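Local coordinates for protein proline dipeptidase (Streptococcus agalactiae, PDB 3OOO) that probably works as a manganese-dependent proline dipeptidase of the M24B family, represented here by its N-terminal creatinase/prolidase-type domain, at residues Tyr48-Ile54 / Asn89-Phe93; Gln42-Phe46 / Pro82-Ile86. All blocks are in the same frame, centred on the assembly; numbering follows the deposited sequence.

Interaction 1. Residues Tyr48-Ile54 / Asn89-Phe93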
loop_
_atom_site.group_PDB
_atom_site.type_symbol
_atom_site.label_atom_id
_atom_site.label_comp_id
_atom_site.label_asym_id
_atom_site.label_seq_id
_atom_site.Cartn_x
_atom_site.Cartn_y
_atom_site.Cartn_z
ATOM N N TYR A 48 -6.253 16.305 -12.982
ATOM C CA TYR A 48 -6.659 17.580 -12.408
ATOM C C TYR A 48 -8.089 17.894 -12.797
ATOM O O TYR A 48 -8.588 17.395 -13.800
ATOM C CB TYR A 48 -5.762 18.705 -12.910
ATOM C CG TYR A 48 -4.405 18.783 -12.260
ATOM C CD1 TYR A 48 -4.240 19.392 -11.017
ATOM C CD2 TYR A 48 -3.274 18.284 -12.909
ATOM C CE1 TYR A 48 -2.979 19.485 -10.421
ATOM C CE2 TYR A 48 -2.019 18.369 -12.325
ATOM C CZ TYR A 48 -1.877 18.968 -11.088
ATOM O OH TYR A 48 -0.626 19.053 -10.519
ATOM N N GLU A 49 -8.724 18.745 -11.999
ATOM C CA GLU A 49 -10.091 19.191 -12.234
ATOM C C GLU A 49 -10.214 20.142 -13.430
ATOM O O GLU A 49 -11.306 20.298 -13.976
ATOM C CB GLU A 49 -10.619 19.894 -10.973
ATOM C CG GLU A 49 -9.794 21.134 -10.584
ATOM C CD GLU A 49 -10.246 21.832 -9.310
ATOM O OE1 GLU A 49 -11.337 21.521 -8.780
ATOM O OE2 GLU A 49 -9.489 22.711 -8.838
ATOM N N ASP A 50 -9.107 20.766 -13.835
ATOM C CA ASP A 50 -9.156 21.943 -14.717
ATOM C C ASP A 50 -8.231 21.922 -15.937
ATOM O O ASP A 50 -8.060 22.943 -16.609
ATOM C CB ASP A 50 -8.872 23.208 -13.887
ATOM C CG ASP A 50 -7.513 23.165 -13.196
ATOM O OD1 ASP A 50 -6.809 22.138 -13.311
ATOM O OD2 ASP A 50 -7.152 24.164 -12.529
ATOM N N ARG A 51 -7.637 20.769 -16.232
ATOM C CA ARG A 51 -6.712 20.655 -17.357
ATOM C C ARG A 51 -6.558 19.199 -17.782
ATOM O O ARG A 51 -7.098 18.299 -17.135
ATOM C CB ARG A 51 -5.353 21.267 -16.994
ATOM C CG ARG A 51 -4.564 20.480 -15.944
ATOM C CD ARG A 51 -3.500 21.358 -15.297
ATOM N NE ARG A 51 -4.074 22.266 -14.303
ATOM C CZ ARG A 51 -3.515 23.410 -13.911
ATOM N NH1 ARG A 51 -2.368 23.815 -14.442
ATOM N NH2 ARG A 51 -4.113 24.161 -12.995
ATOM N N ASP A 52 -5.819 18.968 -18.864
ATOM C CA ASP A 52 -5.560 17.609 -19.321
ATOM C C ASP A 52 -4.757 16.827 -18.285
ATOM O O ASP A 52 -3.985 17.419 -17.528
ATOM C CB ASP A 52 -4.819 17.613 -20.658
ATOM C CG ASP A 52 -5.761 17.751 -21.833
ATOM O OD1 ASP A 52 -6.481 16.774 -22.138
ATOM O OD2 ASP A 52 -5.778 18.836 -22.444
ATOM N N PRO A 53 -4.947 15.494 -18.239
ATOM C CA PRO A 53 -4.175 14.660 -17.318
ATOM C C PRO A 53 -2.684 14.717 -17.615
ATOM O O PRO A 53 -2.281 15.116 -18.710
ATOM C CB PRO A 53 -4.678 13.241 -17.599
ATOM C CG PRO A 53 -5.954 13.396 -18.306
ATOM C CD PRO A 53 -5.908 14.700 -19.026
ATOM N N ILE A 54 -1.878 14.318 -16.637
ATOM C CA ILE A 54 -0.434 14.227 -16.806
ATOM C C ILE A 54 0.018 12.866 -16.303
ATOM O O ILE A 54 -0.316 12.471 -15.189
ATOM C CB ILE A 54 0.301 15.358 -16.043
ATOM C CG1 ILE A 54 -0.189 16.723 -16.535
ATOM C CG2 ILE A 54 1.822 15.228 -16.215
ATOM C CD1 ILE A 54 0.394 17.904 -15.810
ATOM N N ASN A 89 7.843 19.483 -11.645
ATOM C CA ASN A 89 7.217 19.441 -12.968
ATOM C C ASN A 89 5.710 19.602 -13.046
ATOM O O ASN A 89 5.206 20.146 -14.025
ATOM C CB ASN A 89 7.660 18.193 -13.722
ATOM C CG ASN A 89 9.069 18.316 -14.234
ATOM O OD1 ASN A 89 9.296 18.847 -15.319
ATOM N ND2 ASN A 89 10.032 17.847 -13.449
ATOM N N LEU A 90 4.981 19.135 -12.039
ATOM C CA LEU A 90 3.535 19.359 -12.029
ATOM C C LEU A 90 3.224 20.856 -11.937
ATOM O O LEU A 90 3.966 21.603 -11.300
ATOM C CB LEU A 90 2.852 18.573 -10.909
ATOM C CG LEU A 90 2.814 17.050 -11.073
ATOM C CD1 LEU A 90 1.963 16.459 -9.957
ATOM C CD2 LEU A 90 2.300 16.598 -12.445
ATOM N N PRO A 91 2.145 21.298 -12.609
ATOM C CA PRO A 91 1.841 22.728 -12.706
ATOM C C PRO A 91 1.152 23.324 -11.485
ATOM O O PRO A 91 1.171 24.546 -11.319
ATOM C CB PRO A 91 0.911 22.795 -13.917
ATOM C CG PRO A 91 0.205 21.478 -13.905
ATOM C CD PRO A 91 1.242 20.491 -13.454
ATOM N N SER A 92 0.546 22.489 -10.644
ATOM C CA SER A 92 -0.229 22.991 -9.504
ATOM C C SER A 92 -0.183 22.069 -8.293
ATOM O O SER A 92 -0.250 20.846 -8.427
ATOM C CB SER A 92 -1.687 23.245 -9.905
ATOM O OG SER A 92 -2.450 23.662 -8.783
ATOM N N PHE A 93 -0.076 22.679 -7.115
ATOM C CA PHE A 93 -0.081 21.952 -5.845
ATOM C C PHE A 93 -1.039 22.571 -4.835
ATOM O O PHE A 93 -1.125 22.111 -3.693
ATOM C CB PHE A 93 1.334 21.871 -5.260
ATOM C CG PHE A 93 2.335 21.291 -6.205
ATOM C CD1 PHE A 93 2.478 19.913 -6.328
ATOM C CD2 PHE A 93 3.119 22.121 -6.996
ATOM C CE1 PHE A 93 3.398 19.373 -7.216
ATOM C CE2 PHE A 93 4.040 21.591 -7.887
ATOM C CZ PHE A 93 4.178 20.213 -7.996
#

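Interaction 2. Residues Gln42-Phe46 / Pro82-Ile86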
loop_
_atom_site.group_PDB
_atom_site.type_symbol
_atom_site.label_atom_id
_atom_site.label_comp_id
_atom_site.label_asym_id
_atom_site.label_seq_id
_atom_site.Cartn_x
_atom_site.Cartn_y
_atom_site.Cartn_z
ATOM N N GLN A 42 8.169 4.336 -9.896
ATOM C CA GLN A 42 6.950 5.135 -9.831
ATOM C C GLN A 42 6.240 5.318 -11.166
ATOM O O GLN A 42 6.870 5.605 -12.187
ATOM C CB GLN A 42 7.241 6.531 -9.256
ATOM C CG GLN A 42 8.003 6.573 -7.931
ATOM C CD GLN A 42 7.421 5.658 -6.868
ATOM O OE1 GLN A 42 6.205 5.453 -6.797
ATOM N NE2 GLN A 42 8.296 5.103 -6.029
HETATM N N MSE A 43 4.923 5.132 -11.108
HETATM C CA MSE A 43 3.936 5.333 -12.155
HETATM C C MSE A 43 2.769 6.157 -11.481
HETATM O O MSE A 43 2.189 5.561 -10.576
HETATM C CB MSE A 43 3.414 3.896 -12.573
HETATM C CG MSE A 43 3.504 3.362 -14.094
HETATM SE SE MSE A 43 1.846 3.504 -15.207
HETATM C CE MSE A 43 0.685 2.380 -14.103
ATOM N N PHE A 44 2.403 7.364 -11.916
ATOM C CA PHE A 44 1.173 8.003 -11.457
ATOM C C PHE A 44 0.510 8.702 -12.620
ATOM O O PHE A 44 1.181 9.344 -13.438
ATOM C CB PHE A 44 1.451 9.052 -10.374
ATOM C CG PHE A 44 2.080 8.499 -9.123
ATOM C CD1 PHE A 44 1.345 7.693 -8.246
ATOM C CD2 PHE A 44 3.404 8.784 -8.825
ATOM C CE1 PHE A 44 1.934 7.180 -7.090
ATOM C CE2 PHE A 44 4.003 8.275 -7.676
ATOM C CZ PHE A 44 3.266 7.471 -6.803
ATOM N N LEU A 45 -0.813 8.606 -12.668
ATOM C CA LEU A 45 -1.607 9.408 -13.586
ATOM C C LEU A 45 -2.308 10.482 -12.776
ATOM O O LEU A 45 -3.146 10.180 -11.926
ATOM C CB LEU A 45 -2.630 8.534 -14.313
ATOM C CG LEU A 45 -3.601 9.222 -15.278
ATOM C CD1 LEU A 45 -2.872 9.842 -16.464
ATOM C CD2 LEU A 45 -4.651 8.227 -15.760
ATOM N N PHE A 46 -1.945 11.732 -13.042
ATOM C CA PHE A 46 -2.489 12.874 -12.320
ATOM C C PHE A 46 -3.639 13.470 -13.106
ATOM O O PHE A 46 -3.449 13.964 -14.214
ATOM C CB PHE A 46 -1.405 13.934 -12.077
ATOM C CG PHE A 46 -0.251 13.442 -11.245
ATOM C CD1 PHE A 46 -0.356 13.378 -9.855
ATOM C CD2 PHE A 46 0.941 13.042 -11.845
ATOM C CE1 PHE A 46 0.709 12.920 -9.080
ATOM C CE2 PHE A 46 2.014 12.584 -11.076
ATOM C CZ PHE A 46 1.899 12.523 -9.693
ATOM N N PRO A 82 12.250 10.690 -7.642
ATOM C CA PRO A 82 10.988 10.869 -8.372
ATOM C C PRO A 82 10.050 11.870 -7.708
ATOM O O PRO A 82 9.295 12.545 -8.398
ATOM C CB PRO A 82 10.368 9.467 -8.362
ATOM C CG PRO A 82 10.965 8.799 -7.157
ATOM C CD PRO A 82 12.368 9.339 -7.062
ATOM N N TRP A 83 10.109 11.973 -6.384
ATOM C CA TRP A 83 9.251 12.905 -5.651
ATOM C C TRP A 83 9.624 14.351 -5.954
ATOM O O TRP A 83 8.741 15.192 -6.152
ATOM C CB TRP A 83 9.279 12.604 -4.150
ATOM C CG TRP A 83 9.149 11.141 -3.898
ATOM C CD1 TRP A 83 10.116 10.299 -3.423
ATOM C CD2 TRP A 83 8.005 10.324 -4.171
ATOM N NE1 TRP A 83 9.634 9.014 -3.360
ATOM C CE2 TRP A 83 8.341 9.000 -3.813
ATOM C CE3 TRP A 83 6.721 10.585 -4.670
ATOM C CZ2 TRP A 83 7.447 7.937 -3.941
ATOM C CZ3 TRP A 83 5.828 9.527 -4.795
ATOM C CH2 TRP A 83 6.196 8.216 -4.430
ATOM N N GLN A 84 10.925 14.627 -6.009
ATOM C CA GLN A 84 11.423 15.938 -6.413
ATOM C C GLN A 84 11.059 16.228 -7.869
ATOM O O GLN A 84 10.709 17.360 -8.223
ATOM C CB GLN A 84 12.939 16.018 -6.215
ATOM C CG GLN A 84 13.378 16.013 -4.757
ATOM C CD GLN A 84 14.886 15.934 -4.604
ATOM O OE1 GLN A 84 15.395 15.576 -3.543
ATOM N NE2 GLN A 84 15.607 16.261 -5.669
ATOM N N LYS A 85 11.147 15.196 -8.711
ATOM C CA LYS A 85 10.809 15.330 -10.126
ATOM C C LYS A 85 9.346 15.728 -10.294
ATOM O O LYS A 85 9.023 16.617 -11.083
ATOM C CB LYS A 85 11.092 14.025 -10.876
ATOM C CG LYS A 85 11.097 14.164 -12.386
ATOM C CD LYS A 85 12.359 14.869 -12.858
ATOM C CE LYS A 85 12.293 15.159 -14.341
ATOM N NZ LYS A 85 13.454 15.979 -14.770
ATOM N N ILE A 86 8.468 15.060 -9.550
ATOM C CA ILE A 86 7.042 15.371 -9.580
ATOM C C ILE A 86 6.810 16.803 -9.096
ATOM O O ILE A 86 6.086 17.568 -9.734
ATOM C CB ILE A 86 6.220 14.368 -8.728
ATOM C CG1 ILE A 86 6.289 12.964 -9.341
ATOM C CG2 ILE A 86 4.763 14.837 -8.573
ATOM C CD1 ILE A 86 5.902 11.838 -8.367
#

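Interaction 1. Residues Tyr48-Ile54 / Asn89-Phe93
The Y48 ring takes S92 O at its edge, near the ring plane, while P91 CD comes in obliquely; on one face lies R51 NE, 4.0 Å above the plane and displaced toward the rim. The R51 guanidinium in turn carries S92 CB over one of its faces, 4.0 Å from NH2, and has D50 OD1 at its edge. Segment 48-54 is the turn of a β-hairpin with the flanking ends of its antiparallel strands 44-48 and 54-58; segment 89-93 lies in the loop that leaves helix 82-89 for strand 97-100.

One hydrogen bond joins the two loops. Y48 OH donates to S92 O over 2.8 Å, meeting a lone pair in the carbonyl plane with a C=O...O angle of 137°. It ties the buried phenol to the backbone, while L90 CB rests 3.5 Å from Y48 OH.

R51 supplies the outer side of the contact. A chi1 of 69° places its CG on the side flanked by both N and C of the backbone, and the chain bends at chi3, which sets NE over the Y48 ring. D50 holds the guanidinium there side-on: NE reaches OD1 at 2.9 Å from above the carboxylate plane, and NH2 goes to OD2. NH1 is thereby left facing P91, 3.5 Å from CB, the two side chains running antiparallel where they pass.

Deeper in, I54 and L90 pass alongside one another and both lean on F74 of strand 73-76, L90 also touching F46. At the start of the turn, E49 O accepts hydrogen bonds from H13 and R9 of helix 3-14. The end of the I54 chain points at the P91 ring, I54 CD1 lying 3.6 Å from P91 CD.

Interaction 2. Residues Gln42-Phe46 / Pro82-Ile86
F44 and W83 meet at about a right angle along their side chains, and their rings touch at the rims without stacking: the centroid of the phenyl lies 5.9 Å from that of the indole six-membered ring, and the planes are inclined at 45°. This is helix-on-sheet packing in an α/β domain, the first turn of helix 82-89 running nearly parallel to strand 44-46, at 16°. The closest atoms of the aromatic pair are F44 CE2 and W83 CZ3, 3.6 Å apart.

Q42 also crosses the indole at about a right angle. A bend at chi2 (-49°) brings its amide obliquely against CZ2 and CH2 of the ring, with NE2 3.6 Å from W83 CZ2, while its CG packs on P82. The pyrrolidine of P82 covers part of one indole face.

I86, one helical turn after P82, stands across both phenylalanines: its CD1 touches F44 CD2. F56 of strand 54-58 and V116 of helix 107-116 also pack on I86, while L113 of that helix reaches F44, in a largely buried contact. Toward the F46 end of the strand segment, I86 CG2 lies 3.8 Å from F46 CZ.

How the interactions relate
The two contacts lie about 12 Å apart, centre to centre, and connect successive portions of the same two chain regions. Their segments alternate along the chain: 42-46, 48-54, 82-86, 89-93. Strand segment 44-46 and helix segment 82-86 run nearly parallel; interaction 2 joins them on the sheet, and interaction 1 joins the loops that follow. They also touch directly: I54 O probably accepts a hydrogen bond from F46 N between the hairpin strands, L90 CD2 packs on F46 CD2, and F93 CZ rests against I86 O. Together they bind the hairpin to the helix and its exit loop within the N-terminal domain, where no other chain of the assembly touches these segments.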